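Local coordinates for protein glycerophosphoryl diester phosphodiesterase (Agrobacterium tumefaciens str. C58, PDB 3KS6) that belongs to the glycerophosphoryl diester phosphodiesterase family, folds as a TIM barrel and carries a magnesium ion in an acidic site, at residues A[3-8]-A[229-234]; A[39-44]-A[62-67]; A[52-57]-A[73-78]; A[130-135]-A[150-155]; A[186-191]-A[208-213]. All coordinates share one frame; numbering follows the deposited sequence. Where two conformers were deposited one is given.

Contact 1 (A[3-8]-A[229-234]); sequences TRIASH and FTTDRP. With ACT (acetate ion), chain H.
D232 OD1 is held twice: H8 ND1 donates to it at 2.6 Å, and T12 OG1 also bonds to it. The oxygen lies almost in the plane of the imidazole, yet ND1 meets it on the syn side and 32° out of the carboxylate plane. H8 CG stands anti to the backbone N (chi1 -171°), and the ring lies alongside the D232 side chain, the two pointing the same way. NE2 donates to acetate OXT at 2.9 Å; this acetate, probably from the crystallisation liquor, is also held by R9, and an unidentified ligand, probably of the same origin, bonds to NE2 as well. The nearest atom of the H8 side chain is about 4 Å from the magnesium ion, whose site is made by E35, D37 and E105.

Behind the ring, strands 4-8 and 228-231, the first and last of the TIM barrel, run parallel and close it. F229 N to R4 O, A6 N to F229 O, T231 N to A6 O and H8 N to T231 O form the ladder. I5 and F229 share the face covered by helices 215-224 and 234-249. There F229 CZ rests on I5 CG1 at 3.8 Å, while T3 CG2 comes to the edge of the phenyl ring, 3.7 Å from CD2; bulky apolar groups suit this buried layer. On the other face the small A6 sets CB 3.7 Å from T230 CG2.

The bond from ND1 to a carboxylate oxygen that T12 also holds would limit rotation of the H8 ring, consistent with one kept orientation beside the metal.

Contact 2 (A[39-44]-A[62-67]); sequences HPTADG and GAIVDM
I64 wedges its two branches against H39, P40 and T41. Its CG1 is anti to the carbonyl carbon (chi1 -67°), and chi2 of 168° extends the chain to put CD1 4.0 Å from H39 CB, the two side chains crossing at about a right angle. The other branch, CG2, touches P40 O at 3.3 Å and T41 CG2 at 4.0 Å. A beta-branched residue suits this place because it covers the strand end in two directions at once.

Next to it, V65 lays CG2 beside the proline ring, 3.9 Å from P40 CG. T41 divides its roles: CG2 packs on I64, while OG1, placed between the backbone N and the carbonyl carbon (chi1 67°), donates to D43 OD1 at 2.7 Å inside the type I turn 41-44. G44, with positive phi, completes that turn. The hydrogen bond between the segments runs from A42 N to M67 O, 2.7 Å and nearly straight, though the donor sits above the carbonyl plane; M67 is selenomethionine.

The polar ends of the H39 ring are bonded to Y115 OH and H50 O. Strand 33-40 ends here and turns back into strand 46-48, whose V47 lies against both T41 and I64, while D43 OD1 also takes a bond from L69 N at the start of helix 69-74.

Contact 3 (A[52-57]-A[73-78]); sequences PTLDAT and KTATIR
L54 overlaps A75 at the buried end of the contact, its CD1 4.0 Å from A75 CB. Its CG is anti to the carbonyl carbon (chi1 -68°), and the side chain spans the distance between the two backbones, whose nearest CA atoms here, of L54 and A75, are 8.0 Å apart. Across the contact its tip meets the methyl of A75, a small apolar residue suited to this buried spot. Toward the other end the chains draw together. R78 N donates to T57 O at 2.7 Å, nearly straight, with the donor tilted from the carbonyl plane. The same oxygen is approached by I77 CA at 3.4 Å in a CA-H...O contact and by I77 CG2 at 3.6 Å, so a hydrogen-bonded carbonyl is flanked by aliphatic carbon.

Both segments belong to the elaboration that this TIM barrel carries between strands 33-40 and 101-106: 52-57 is part of the loop after strand 46-48, whereas segment 73-78 leaves helix 69-74 on its way to strand 86-87. Residues 54-56 take helical backbone angles without regular helical bonds. The D55 carboxylate bonds to T61 OG1 and G62 N, within its own loop, and D59 OD1 accepts from T76 N, so acidic side chains satisfy backbone and hydroxyl groups along the loop.

R78 was modelled in two conformers, and its end is therefore less certain. In one of them the chain is extended from CG to NE, and A56 O stands over the centre of the guanidinium face, 3.3 Å from CZ, a packing contact and not a hydrogen bond, whereas NE bonds to T58 O.

Contact 4 (A[130-135]-A[150-155]); sequences SMLERT and KATTRP
Two helix-to-strand loops, those leading into neighbouring barrel strands 135-139 and 156-160, are joined by an arginine that grips a backbone carbonyl. R154 NE donates to T135 O at 2.9 Å, in the planes of both carbonyl and guanidinium; NH2 adds a longer bond of 3.3 Å to the same T135 O, from above the carbonyl plane. Bends at chi2 and chi3 (-57° and -56°) fold the chain back on itself to bring NE there, while its CG lies 3.9 Å from L132 CD1, the two side chains sliding past each other in opposite directions.

E133 O stands over one face of the guanidinium, toward its rim, and P155 CD lies against the opposite face, also toward the rim. E133 also curls its carboxylate round, and OE1 makes a loose salt bridge of 3.6 Å to R154 NH1, the two planes 79° apart. A water donates to E133 OE1 and bonds to T153 OG1. T152 OG1 accepts from R154 N in an ST turn, setting the start of the arginine.

Of the three carbonyl oxygens near the cation, T135 O takes its hydrogen bonds, while those of L132 and E133, poorly angled, probably add electrostatic stabilisation, as the long E133 salt bridge would.

Contact 5 (A[186-191]-A[208-213]); sequences GVHIDT and GCWAAH
I189 CD1 and C209 SG meet at 3.9 Å in the apolar centre of this pair, with V187 CG2 4.3 Å from the same sulfur. They lie within a beta-alpha-beta crossover of the TIM barrel, strand 184-188, helix 194-202 and strand 206-210, whose two strands run parallel. V187 and C209 share one face of the sheet, where they also touch the loop residue A192; I189 CG2 extends the patch to A212.

The opposite face carries the aromatic pair. W210 CG sits between its backbone N and carbonyl carbon (chi1 46°), and the indole lies against the neighbouring strand, H188 N and V187 C over one face. H188 CB lies over the six-membered ring, 4.0 Å from its centroid, and the imidazole turns its edge toward that face, the planes 64° apart. A211 CB covers one face of the imidazole, 3.6 Å from its centroid. Glycine suits position 186, since a CB there would come within a tight 3.5 Å of W210 CD1. F140 meets W210 edge-to-face, and bound acetate and an unidentified ligand lie near the indole.

Toward the polar edge, V187 N to G208 O, W210 N to V187 O and I189 N to W210 O make the ladder. W210 NE1 donates to G186 O at 3.0 Å, with the oxygen in the indole plane but the donor 68° above the carbonyl plane. At the strand end H188 O accepts from both T191 N and T191 OG1, and D190 N donates to H188 ND1 at 3.0 Å, nearly in the plane of the imidazole.

How the contacts relate
Contacts 1 and 5 are buried strand pairings of the same curved sheet and touch directly, T231 OG1 bonding to A212 O and D232 N to H213 ND1. Both use parallel backbone ladders with a histidine at the strand end, one bonded to a carboxylate, the other packed on an indole. Contacts 2 and 3 lie farther out in the elaboration after strand 33-40; their segments alternate along the chain and bond to each other, I64 N to P52 O and L54 N to G62 O. Contact 4 stands apart, joining loops through an arginine. The three partly buried contacts rely on isolated bonds to carbonyls and small apolar patches instead of continuous ladders.

Contact 1 (A[3-8]-A[229-234])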
# COMPACT_ATOMS: atom_id res chain seq x y z
N THR A 3 -8.33 13.29 6.67
CA THR A 3 -7.85 11.91 6.73
C THR A 3 -8.15 11.27 5.39
O THR A 3 -9.30 11.15 5.01
CB THR A 3 -8.53 11.15 7.86
OG1 THR A 3 -8.14 11.75 9.10
CG2 THR A 3 -8.11 9.66 7.87
N ARG A 4 -7.09 10.85 4.70
CA ARG A 4 -7.19 10.26 3.38
C ARG A 4 -7.45 8.75 3.50
O ARG A 4 -7.08 8.12 4.51
CB ARG A 4 -5.93 10.53 2.56
CG ARG A 4 -5.70 12.01 2.26
CD ARG A 4 -4.25 12.34 1.93
NE ARG A 4 -3.79 11.70 0.69
CZ ARG A 4 -4.09 12.11 -0.54
NH1 ARG A 4 -4.85 13.18 -0.74
NH2 ARG A 4 -3.61 11.45 -1.59
N ILE A 5 -8.15 8.22 2.50
CA ILE A 5 -8.52 6.82 2.43
C ILE A 5 -7.79 6.17 1.26
O ILE A 5 -7.86 6.67 0.11
CB ILE A 5 -10.03 6.63 2.21
CG1 ILE A 5 -10.80 7.08 3.45
CG2 ILE A 5 -10.36 5.13 1.91
CD1 ILE A 5 -12.31 7.10 3.25
N ALA A 6 -7.12 5.04 1.54
CA ALA A 6 -6.46 4.24 0.51
C ALA A 6 -7.09 2.85 0.45
O ALA A 6 -7.21 2.20 1.46
CB ALA A 6 -4.93 4.13 0.74
N SER A 7 -7.47 2.40 -0.74
CA SER A 7 -8.11 1.11 -0.92
C SER A 7 -7.06 0.00 -0.95
O SER A 7 -6.27 -0.06 -1.89
CB SER A 7 -8.88 1.12 -2.22
OG SER A 7 -9.48 -0.11 -2.54
N HIS A 8 -7.07 -0.87 0.06
CA HIS A 8 -6.03 -1.88 0.27
C HIS A 8 -6.16 -2.99 -0.74
O HIS A 8 -7.14 -3.72 -0.74
CB HIS A 8 -6.10 -2.42 1.71
CG HIS A 8 -4.95 -3.30 2.11
ND1 HIS A 8 -5.12 -4.60 2.57
CD2 HIS A 8 -3.61 -3.06 2.15
CE1 HIS A 8 -3.93 -5.12 2.83
NE2 HIS A 8 -3.00 -4.20 2.63
N PHE A 229 -5.20 6.14 5.98
CA PHE A 229 -5.24 4.72 6.35
C PHE A 229 -5.58 3.87 5.17
O PHE A 229 -6.31 4.32 4.27
CB PHE A 229 -6.20 4.43 7.52
CG PHE A 229 -7.66 4.75 7.23
CD1 PHE A 229 -8.48 3.78 6.74
CD2 PHE A 229 -8.20 6.00 7.54
CE1 PHE A 229 -9.85 4.05 6.43
CE2 PHE A 229 -9.56 6.28 7.30
CZ PHE A 229 -10.38 5.30 6.75
N THR A 230 -5.01 2.67 5.11
CA THR A 230 -5.42 1.67 4.13
C THR A 230 -6.53 0.80 4.73
O THR A 230 -6.59 0.56 5.94
CB THR A 230 -4.30 0.78 3.68
OG1 THR A 230 -3.76 0.08 4.81
CG2 THR A 230 -3.21 1.63 2.90
N THR A 231 -7.45 0.38 3.86
CA THR A 231 -8.62 -0.43 4.27
C THR A 231 -9.04 -1.42 3.22
O THR A 231 -9.07 -1.13 2.02
CB THR A 231 -9.86 0.47 4.63
OG1 THR A 231 -11.00 -0.33 5.06
CG2 THR A 231 -10.27 1.37 3.44
N ASP A 232 -9.41 -2.60 3.68
CA ASP A 232 -10.00 -3.64 2.83
C ASP A 232 -11.48 -3.40 2.57
O ASP A 232 -12.08 -4.18 1.81
CB ASP A 232 -9.85 -5.03 3.47
CG ASP A 232 -8.48 -5.62 3.28
OD1 ASP A 232 -7.71 -5.13 2.43
OD2 ASP A 232 -8.20 -6.62 3.99
N ARG A 233 -12.07 -2.36 3.19
CA ARG A 233 -13.48 -2.02 3.00
C ARG A 233 -13.65 -0.53 2.63
O ARG A 233 -14.22 0.26 3.40
CB ARG A 233 -14.28 -2.37 4.27
CG ARG A 233 -14.40 -3.88 4.52
CD ARG A 233 -15.52 -4.18 5.52
NE ARG A 233 -15.79 -5.63 5.73
CZ ARG A 233 -15.21 -6.42 6.65
NH1 ARG A 233 -14.25 -5.98 7.46
NH2 ARG A 233 -15.58 -7.70 6.74
N PRO A 234 -13.16 -0.17 1.45
CA PRO A 234 -13.16 1.22 1.02
C PRO A 234 -14.56 1.84 0.95
O PRO A 234 -14.74 3.01 1.29
CB PRO A 234 -12.51 1.15 -0.36
CG PRO A 234 -12.70 -0.30 -0.83
CD PRO A 234 -12.51 -1.05 0.45
C ACT H . -0.66 -5.61 4.90
O ACT H . -1.64 -5.62 5.69
OXT ACT H . -0.87 -5.80 3.67
CH3 ACT H . 0.74 -5.38 5.40

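Contact 2 (A[39-44]-A[62-67])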
# COMPACT_ATOMS: atom_id res chain seq x y z
N HIS A 39 5.77 -7.34 -7.60
CA HIS A 39 6.86 -8.33 -7.66
C HIS A 39 7.37 -8.52 -9.09
O HIS A 39 6.60 -8.38 -10.05
CB HIS A 39 6.36 -9.69 -7.15
CG HIS A 39 5.94 -9.66 -5.71
ND1 HIS A 39 6.82 -9.88 -4.67
CD2 HIS A 39 4.75 -9.37 -5.15
CE1 HIS A 39 6.17 -9.76 -3.53
NE2 HIS A 39 4.91 -9.45 -3.79
N PRO A 40 8.67 -8.79 -9.25
CA PRO A 40 9.18 -9.08 -10.57
C PRO A 40 8.94 -10.51 -10.98
O PRO A 40 8.89 -11.37 -10.11
CB PRO A 40 10.68 -8.83 -10.40
CG PRO A 40 10.95 -9.20 -8.98
CD PRO A 40 9.72 -8.84 -8.23
N THR A 41 8.78 -10.76 -12.29
CA THR A 41 8.77 -12.12 -12.83
C THR A 41 10.17 -12.51 -13.28
O THR A 41 11.10 -11.68 -13.24
CB THR A 41 7.83 -12.26 -14.01
OG1 THR A 41 8.36 -11.49 -15.10
CG2 THR A 41 6.39 -11.81 -13.61
N ALA A 42 10.37 -13.77 -13.67
CA ALA A 42 11.69 -14.22 -14.12
C ALA A 42 12.13 -13.55 -15.42
O ALA A 42 13.32 -13.30 -15.62
CB ALA A 42 11.74 -15.78 -14.25
N ASP A 43 11.15 -13.20 -16.26
CA ASP A 43 11.40 -12.63 -17.58
C ASP A 43 11.25 -11.10 -17.63
O ASP A 43 11.02 -10.54 -18.70
CB ASP A 43 10.54 -13.32 -18.67
CG ASP A 43 9.03 -13.20 -18.45
OD1 ASP A 43 8.59 -12.95 -17.30
OD2 ASP A 43 8.26 -13.37 -19.43
N GLY A 44 11.34 -10.46 -16.48
CA GLY A 44 11.48 -9.01 -16.42
C GLY A 44 10.22 -8.18 -16.44
O GLY A 44 10.28 -7.00 -16.78
N GLY A 62 4.03 -21.28 -6.20
CA GLY A 62 5.35 -20.88 -6.61
C GLY A 62 5.67 -19.40 -6.45
O GLY A 62 4.78 -18.56 -6.34
N ALA A 63 6.98 -19.11 -6.41
CA ALA A 63 7.49 -17.75 -6.33
C ALA A 63 7.39 -17.03 -7.66
O ALA A 63 7.93 -17.49 -8.65
CB ALA A 63 8.94 -17.76 -5.85
N ILE A 64 6.79 -15.84 -7.65
CA ILE A 64 6.58 -15.06 -8.87
C ILE A 64 7.91 -14.82 -9.62
O ILE A 64 7.96 -14.96 -10.86
CB ILE A 64 5.87 -13.72 -8.54
CG1 ILE A 64 4.43 -13.99 -8.04
CG2 ILE A 64 5.91 -12.74 -9.75
CD1 ILE A 64 3.69 -12.72 -7.39
N VAL A 65 8.97 -14.49 -8.88
CA VAL A 65 10.26 -14.16 -9.49
C VAL A 65 10.89 -15.35 -10.23
O VAL A 65 11.77 -15.12 -11.06
CB VAL A 65 11.25 -13.60 -8.46
CG1 VAL A 65 11.71 -14.67 -7.50
CG2 VAL A 65 12.43 -12.84 -9.15
N ASP A 66 10.46 -16.58 -9.94
CA ASP A 66 10.94 -17.80 -10.61
C ASP A 66 10.09 -18.15 -11.83
O ASP A 66 10.37 -19.13 -12.53
CB ASP A 66 10.91 -18.98 -9.64
CG ASP A 66 11.90 -18.86 -8.50
OD1 ASP A 66 12.88 -18.12 -8.63
OD2 ASP A 66 11.67 -19.53 -7.47
N MSE A 67 9.05 -17.37 -12.11
CA MSE A 67 8.08 -17.71 -13.14
C MSE A 67 8.06 -16.66 -14.23
O MSE A 67 8.30 -15.50 -13.96
CB MSE A 67 6.66 -17.74 -12.53
CG MSE A 67 6.45 -18.81 -11.49
SE MSE A 67 4.66 -18.57 -10.66
CE MSE A 67 4.82 -19.76 -9.51

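Contact 3 (A[52-57]-A[73-78])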
# COMPACT_ATOMS: atom_id res chain seq x y z
N PRO A 52 4.96 -12.87 -2.28
CA PRO A 52 5.94 -13.13 -3.32
C PRO A 52 5.66 -14.46 -4.01
O PRO A 52 6.37 -14.82 -4.96
CB PRO A 52 7.27 -13.16 -2.56
CG PRO A 52 6.90 -13.56 -1.17
CD PRO A 52 5.54 -13.00 -0.92
N THR A 53 4.66 -15.20 -3.52
CA THR A 53 4.23 -16.46 -4.10
C THR A 53 2.75 -16.39 -4.42
O THR A 53 1.99 -15.58 -3.87
CB THR A 53 4.46 -17.65 -3.17
OG1 THR A 53 3.70 -17.46 -1.97
CG2 THR A 53 5.97 -17.84 -2.82
N LEU A 54 2.34 -17.24 -5.35
CA LEU A 54 0.97 -17.28 -5.79
C LEU A 54 0.03 -18.14 -4.92
O LEU A 54 -1.15 -18.11 -5.13
CB LEU A 54 0.92 -17.77 -7.24
CG LEU A 54 1.51 -16.85 -8.34
CD1 LEU A 54 1.24 -17.45 -9.75
CD2 LEU A 54 0.97 -15.41 -8.28
N ASP A 55 0.56 -18.86 -3.94
CA ASP A 55 -0.18 -19.91 -3.23
C ASP A 55 -1.47 -19.47 -2.54
O ASP A 55 -2.50 -20.09 -2.72
CB ASP A 55 0.71 -20.60 -2.19
CG ASP A 55 2.01 -21.18 -2.77
OD1 ASP A 55 2.62 -20.56 -3.65
OD2 ASP A 55 2.43 -22.26 -2.32
N ALA A 56 -1.41 -18.36 -1.80
CA ALA A 56 -2.49 -17.93 -0.89
C ALA A 56 -3.74 -17.42 -1.56
O ALA A 56 -4.85 -17.68 -1.08
CB ALA A 56 -1.96 -16.88 0.08
N THR A 57 -3.56 -16.69 -2.66
CA THR A 57 -4.71 -16.09 -3.34
C THR A 57 -5.03 -16.59 -4.74
O THR A 57 -5.95 -16.03 -5.39
CB THR A 57 -4.56 -14.54 -3.38
OG1 THR A 57 -3.46 -14.20 -4.24
CG2 THR A 57 -4.34 -13.96 -1.97
N LYS A 73 0.15 -15.46 -15.54
CA LYS A 73 -1.12 -15.14 -16.16
C LYS A 73 -2.07 -16.31 -16.29
O LYS A 73 -3.24 -16.10 -16.53
CB LYS A 73 -0.91 -14.44 -17.51
CG LYS A 73 -0.54 -12.96 -17.39
CD LYS A 73 -1.81 -12.11 -17.26
CE LYS A 73 -1.54 -10.62 -17.11
NZ LYS A 73 -2.83 -9.95 -16.78
N THR A 74 -1.59 -17.55 -16.15
CA THR A 74 -2.50 -18.69 -16.14
C THR A 74 -3.23 -18.87 -14.78
O THR A 74 -4.24 -19.59 -14.72
CB THR A 74 -1.79 -20.01 -16.52
OG1 THR A 74 -0.87 -20.39 -15.49
CG2 THR A 74 -1.05 -19.85 -17.86
N ALA A 75 -2.72 -18.25 -13.72
CA ALA A 75 -3.34 -18.35 -12.41
C ALA A 75 -4.67 -17.62 -12.37
O ALA A 75 -4.85 -16.62 -13.05
CB ALA A 75 -2.43 -17.75 -11.36
N THR A 76 -5.59 -18.15 -11.56
CA THR A 76 -6.91 -17.60 -11.35
C THR A 76 -6.95 -17.10 -9.91
O THR A 76 -6.58 -17.83 -8.99
CB THR A 76 -7.99 -18.68 -11.55
OG1 THR A 76 -7.88 -19.25 -12.86
CG2 THR A 76 -9.39 -18.11 -11.37
N ILE A 77 -7.43 -15.87 -9.70
CA ILE A 77 -7.47 -15.30 -8.37
C ILE A 77 -8.70 -15.79 -7.62
O ILE A 77 -9.83 -15.70 -8.13
CB ILE A 77 -7.52 -13.76 -8.42
CG1 ILE A 77 -6.31 -13.17 -9.21
CG2 ILE A 77 -7.50 -13.20 -6.97
CD1 ILE A 77 -6.43 -11.65 -9.46
N ARG A 78 -8.49 -16.25 -6.39
CA ARG A 78 -9.60 -16.68 -5.54
C ARG A 78 -10.58 -15.55 -5.37
O ARG A 78 -10.17 -14.41 -5.12
CB ARG A 78 -9.10 -17.09 -4.16
CG ARG A 78 -8.31 -18.33 -4.23
CD ARG A 78 -7.97 -18.87 -2.88
NE ARG A 78 -6.86 -19.81 -3.03
CZ ARG A 78 -6.34 -20.52 -2.04
NH1 ARG A 78 -6.85 -20.43 -0.82
NH2 ARG A 78 -5.33 -21.32 -2.28

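Contact 4 (A[130-135]-A[150-155])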
# COMPACT_ATOMS: atom_id res chain seq x y z
N SER A 130 3.37 7.16 -17.29
CA SER A 130 3.10 8.48 -16.73
C SER A 130 2.34 8.46 -15.42
O SER A 130 1.43 9.28 -15.20
CB SER A 130 2.35 9.35 -17.75
OG SER A 130 3.11 9.46 -18.95
N MSE A 131 2.70 7.53 -14.55
CA MSE A 131 2.09 7.45 -13.22
C MSE A 131 3.07 7.78 -12.08
O MSE A 131 2.63 7.86 -10.93
CB MSE A 131 1.46 6.07 -12.99
CG MSE A 131 0.25 5.79 -13.86
SE MSE A 131 -1.21 7.03 -13.45
CE MSE A 131 -1.52 6.59 -11.61
N LEU A 132 4.36 8.00 -12.36
CA LEU A 132 5.31 8.27 -11.29
C LEU A 132 4.91 9.46 -10.45
O LEU A 132 4.99 9.42 -9.24
CB LEU A 132 6.73 8.52 -11.82
CG LEU A 132 7.84 8.63 -10.76
CD1 LEU A 132 7.90 7.39 -9.88
CD2 LEU A 132 9.21 8.91 -11.42
N GLU A 133 4.51 10.54 -11.13
CA GLU A 133 4.15 11.78 -10.43
C GLU A 133 2.86 11.68 -9.65
O GLU A 133 2.51 12.61 -8.93
CB GLU A 133 4.11 12.97 -11.41
CG GLU A 133 5.48 13.25 -12.08
CD GLU A 133 6.66 13.24 -11.07
OE1 GLU A 133 6.63 14.00 -10.06
OE2 GLU A 133 7.61 12.45 -11.29
N ARG A 134 2.15 10.56 -9.79
CA ARG A 134 0.98 10.30 -8.98
C ARG A 134 1.20 9.16 -8.01
O ARG A 134 0.25 8.56 -7.54
CB ARG A 134 -0.20 9.98 -9.87
CG ARG A 134 -0.61 11.14 -10.78
CD ARG A 134 -1.63 10.71 -11.85
NE ARG A 134 -2.78 9.99 -11.33
CZ ARG A 134 -3.68 9.38 -12.08
NH1 ARG A 134 -3.60 9.40 -13.41
NH2 ARG A 134 -4.68 8.74 -11.49
N THR A 135 2.45 8.87 -7.66
CA THR A 135 2.74 7.73 -6.80
C THR A 135 3.45 8.15 -5.50
O THR A 135 4.34 9.02 -5.49
CB THR A 135 3.62 6.69 -7.54
OG1 THR A 135 2.92 6.21 -8.68
CG2 THR A 135 3.95 5.48 -6.63
N LYS A 150 17.29 7.44 -2.81
CA LYS A 150 18.29 7.78 -3.81
C LYS A 150 17.68 7.90 -5.19
O LYS A 150 18.14 8.70 -6.00
CB LYS A 150 19.40 6.72 -3.87
CG LYS A 150 20.30 6.64 -2.63
CD LYS A 150 21.59 5.85 -2.95
CE LYS A 150 22.69 6.08 -1.88
NZ LYS A 150 23.25 7.48 -1.88
N ALA A 151 16.66 7.08 -5.46
CA ALA A 151 16.08 6.93 -6.79
C ALA A 151 14.96 7.88 -7.18
O ALA A 151 14.71 8.07 -8.37
CB ALA A 151 15.56 5.50 -6.96
N THR A 152 14.22 8.42 -6.22
CA THR A 152 13.04 9.22 -6.56
C THR A 152 12.81 10.30 -5.55
O THR A 152 13.20 10.15 -4.38
CB THR A 152 11.75 8.33 -6.70
OG1 THR A 152 10.67 9.13 -7.18
CG2 THR A 152 11.32 7.67 -5.37
N THR A 153 12.24 11.40 -6.02
CA THR A 153 11.85 12.50 -5.18
C THR A 153 10.39 12.36 -4.76
O THR A 153 9.90 13.21 -4.02
CB THR A 153 12.01 13.83 -5.94
OG1 THR A 153 11.29 13.72 -7.18
CG2 THR A 153 13.47 14.07 -6.23
N ARG A 154 9.71 11.29 -5.20
CA ARG A 154 8.33 11.04 -4.78
C ARG A 154 8.23 10.80 -3.28
O ARG A 154 9.19 10.38 -2.67
CB ARG A 154 7.71 9.86 -5.56
CG ARG A 154 7.60 10.09 -7.10
CD ARG A 154 6.80 11.35 -7.42
NE ARG A 154 5.49 11.30 -6.79
CZ ARG A 154 4.69 12.34 -6.53
NH1 ARG A 154 5.04 13.57 -6.86
NH2 ARG A 154 3.54 12.14 -5.93
N PRO A 155 7.06 11.06 -2.69
CA PRO A 155 6.94 10.83 -1.27
C PRO A 155 7.12 9.37 -0.91
O PRO A 155 6.72 8.52 -1.69
CB PRO A 155 5.51 11.27 -0.96
CG PRO A 155 5.12 12.17 -2.10
CD PRO A 155 5.80 11.57 -3.26
O HOH W 1 8.30 14.38 -7.97

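Contact 5 (A[186-191]-A[208-213])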
# COMPACT_ATOMS: atom_id res chain seq x y z
N GLY A 186 3.81 4.57 8.84
CA GLY A 186 2.47 4.00 8.91
C GLY A 186 2.53 2.85 9.89
O GLY A 186 3.41 2.01 9.77
N VAL A 187 1.64 2.85 10.88
CA VAL A 187 1.53 1.77 11.86
C VAL A 187 0.19 1.05 11.72
O VAL A 187 -0.83 1.64 11.26
CB VAL A 187 1.72 2.30 13.35
CG1 VAL A 187 3.01 3.15 13.48
CG2 VAL A 187 0.51 3.12 13.85
N HIS A 188 0.15 -0.23 12.14
CA HIS A 188 -1.10 -0.98 12.23
C HIS A 188 -2.07 -0.19 13.11
O HIS A 188 -1.70 0.27 14.18
CB HIS A 188 -0.86 -2.34 12.88
CG HIS A 188 -1.98 -3.32 12.73
ND1 HIS A 188 -3.23 -3.14 13.29
CD2 HIS A 188 -2.04 -4.50 12.08
CE1 HIS A 188 -4.01 -4.16 12.97
NE2 HIS A 188 -3.31 -5.00 12.25
N ILE A 189 -3.32 -0.06 12.67
CA ILE A 189 -4.33 0.72 13.40
C ILE A 189 -4.46 0.28 14.86
O ILE A 189 -4.66 1.09 15.74
CB ILE A 189 -5.73 0.64 12.66
CG1 ILE A 189 -6.77 1.59 13.29
CG2 ILE A 189 -6.25 -0.79 12.59
CD1 ILE A 189 -6.31 3.00 13.43
N ASP A 190 -4.35 -1.02 15.11
CA ASP A 190 -4.49 -1.54 16.48
C ASP A 190 -3.33 -1.14 17.40
O ASP A 190 -3.47 -1.30 18.60
CB ASP A 190 -4.67 -3.07 16.50
CG ASP A 190 -6.00 -3.54 15.89
OD1 ASP A 190 -6.95 -2.73 15.75
OD2 ASP A 190 -6.05 -4.74 15.55
N THR A 191 -2.21 -0.65 16.84
CA THR A 191 -1.10 -0.12 17.62
C THR A 191 -1.08 1.42 17.74
O THR A 191 -0.23 1.99 18.42
CB THR A 191 0.25 -0.62 17.08
OG1 THR A 191 0.55 -0.02 15.81
CG2 THR A 191 0.25 -2.16 16.98
N GLY A 208 0.28 7.97 9.84
CA GLY A 208 -0.87 7.28 9.30
C GLY A 208 -0.95 5.81 9.71
O GLY A 208 -0.10 5.32 10.45
N CYS A 209 -1.97 5.13 9.21
CA CYS A 209 -2.24 3.76 9.63
C CYS A 209 -2.55 2.81 8.49
O CYS A 209 -2.75 3.20 7.32
CB CYS A 209 -3.36 3.71 10.69
SG CYS A 209 -3.06 4.76 12.11
N TRP A 210 -2.54 1.53 8.82
CA TRP A 210 -2.90 0.46 7.90
C TRP A 210 -3.65 -0.64 8.67
O TRP A 210 -3.72 -0.63 9.92
CB TRP A 210 -1.70 -0.09 7.11
CG TRP A 210 -0.48 -0.37 7.92
CD1 TRP A 210 0.48 0.50 8.25
CD2 TRP A 210 -0.09 -1.64 8.48
NE1 TRP A 210 1.45 -0.12 9.01
CE2 TRP A 210 1.12 -1.45 9.14
CE3 TRP A 210 -0.65 -2.93 8.45
CZ2 TRP A 210 1.77 -2.47 9.83
CZ3 TRP A 210 -0.00 -3.94 9.11
CH2 TRP A 210 1.19 -3.71 9.79
N ALA A 211 -4.29 -1.50 7.92
CA ALA A 211 -5.09 -2.63 8.41
C ALA A 211 -6.40 -2.22 9.09
O ALA A 211 -6.88 -2.92 9.97
CB ALA A 211 -4.26 -3.60 9.33
N ALA A 212 -6.97 -1.08 8.66
CA ALA A 212 -8.22 -0.55 9.24
C ALA A 212 -9.39 -1.12 8.45
O ALA A 212 -9.92 -0.47 7.57
CB ALA A 212 -8.23 0.92 9.19
N HIS A 213 -9.78 -2.34 8.78
CA HIS A 213 -10.77 -3.09 7.99
C HIS A 213 -12.19 -3.14 8.57
O HIS A 213 -13.14 -3.39 7.81
CB HIS A 213 -10.26 -4.51 7.77
CG HIS A 213 -8.89 -4.57 7.19
ND1 HIS A 213 -8.45 -3.74 6.18
CD2 HIS A 213 -7.84 -5.37 7.49
CE1 HIS A 213 -7.20 -4.05 5.87
NE2 HIS A 213 -6.81 -5.03 6.66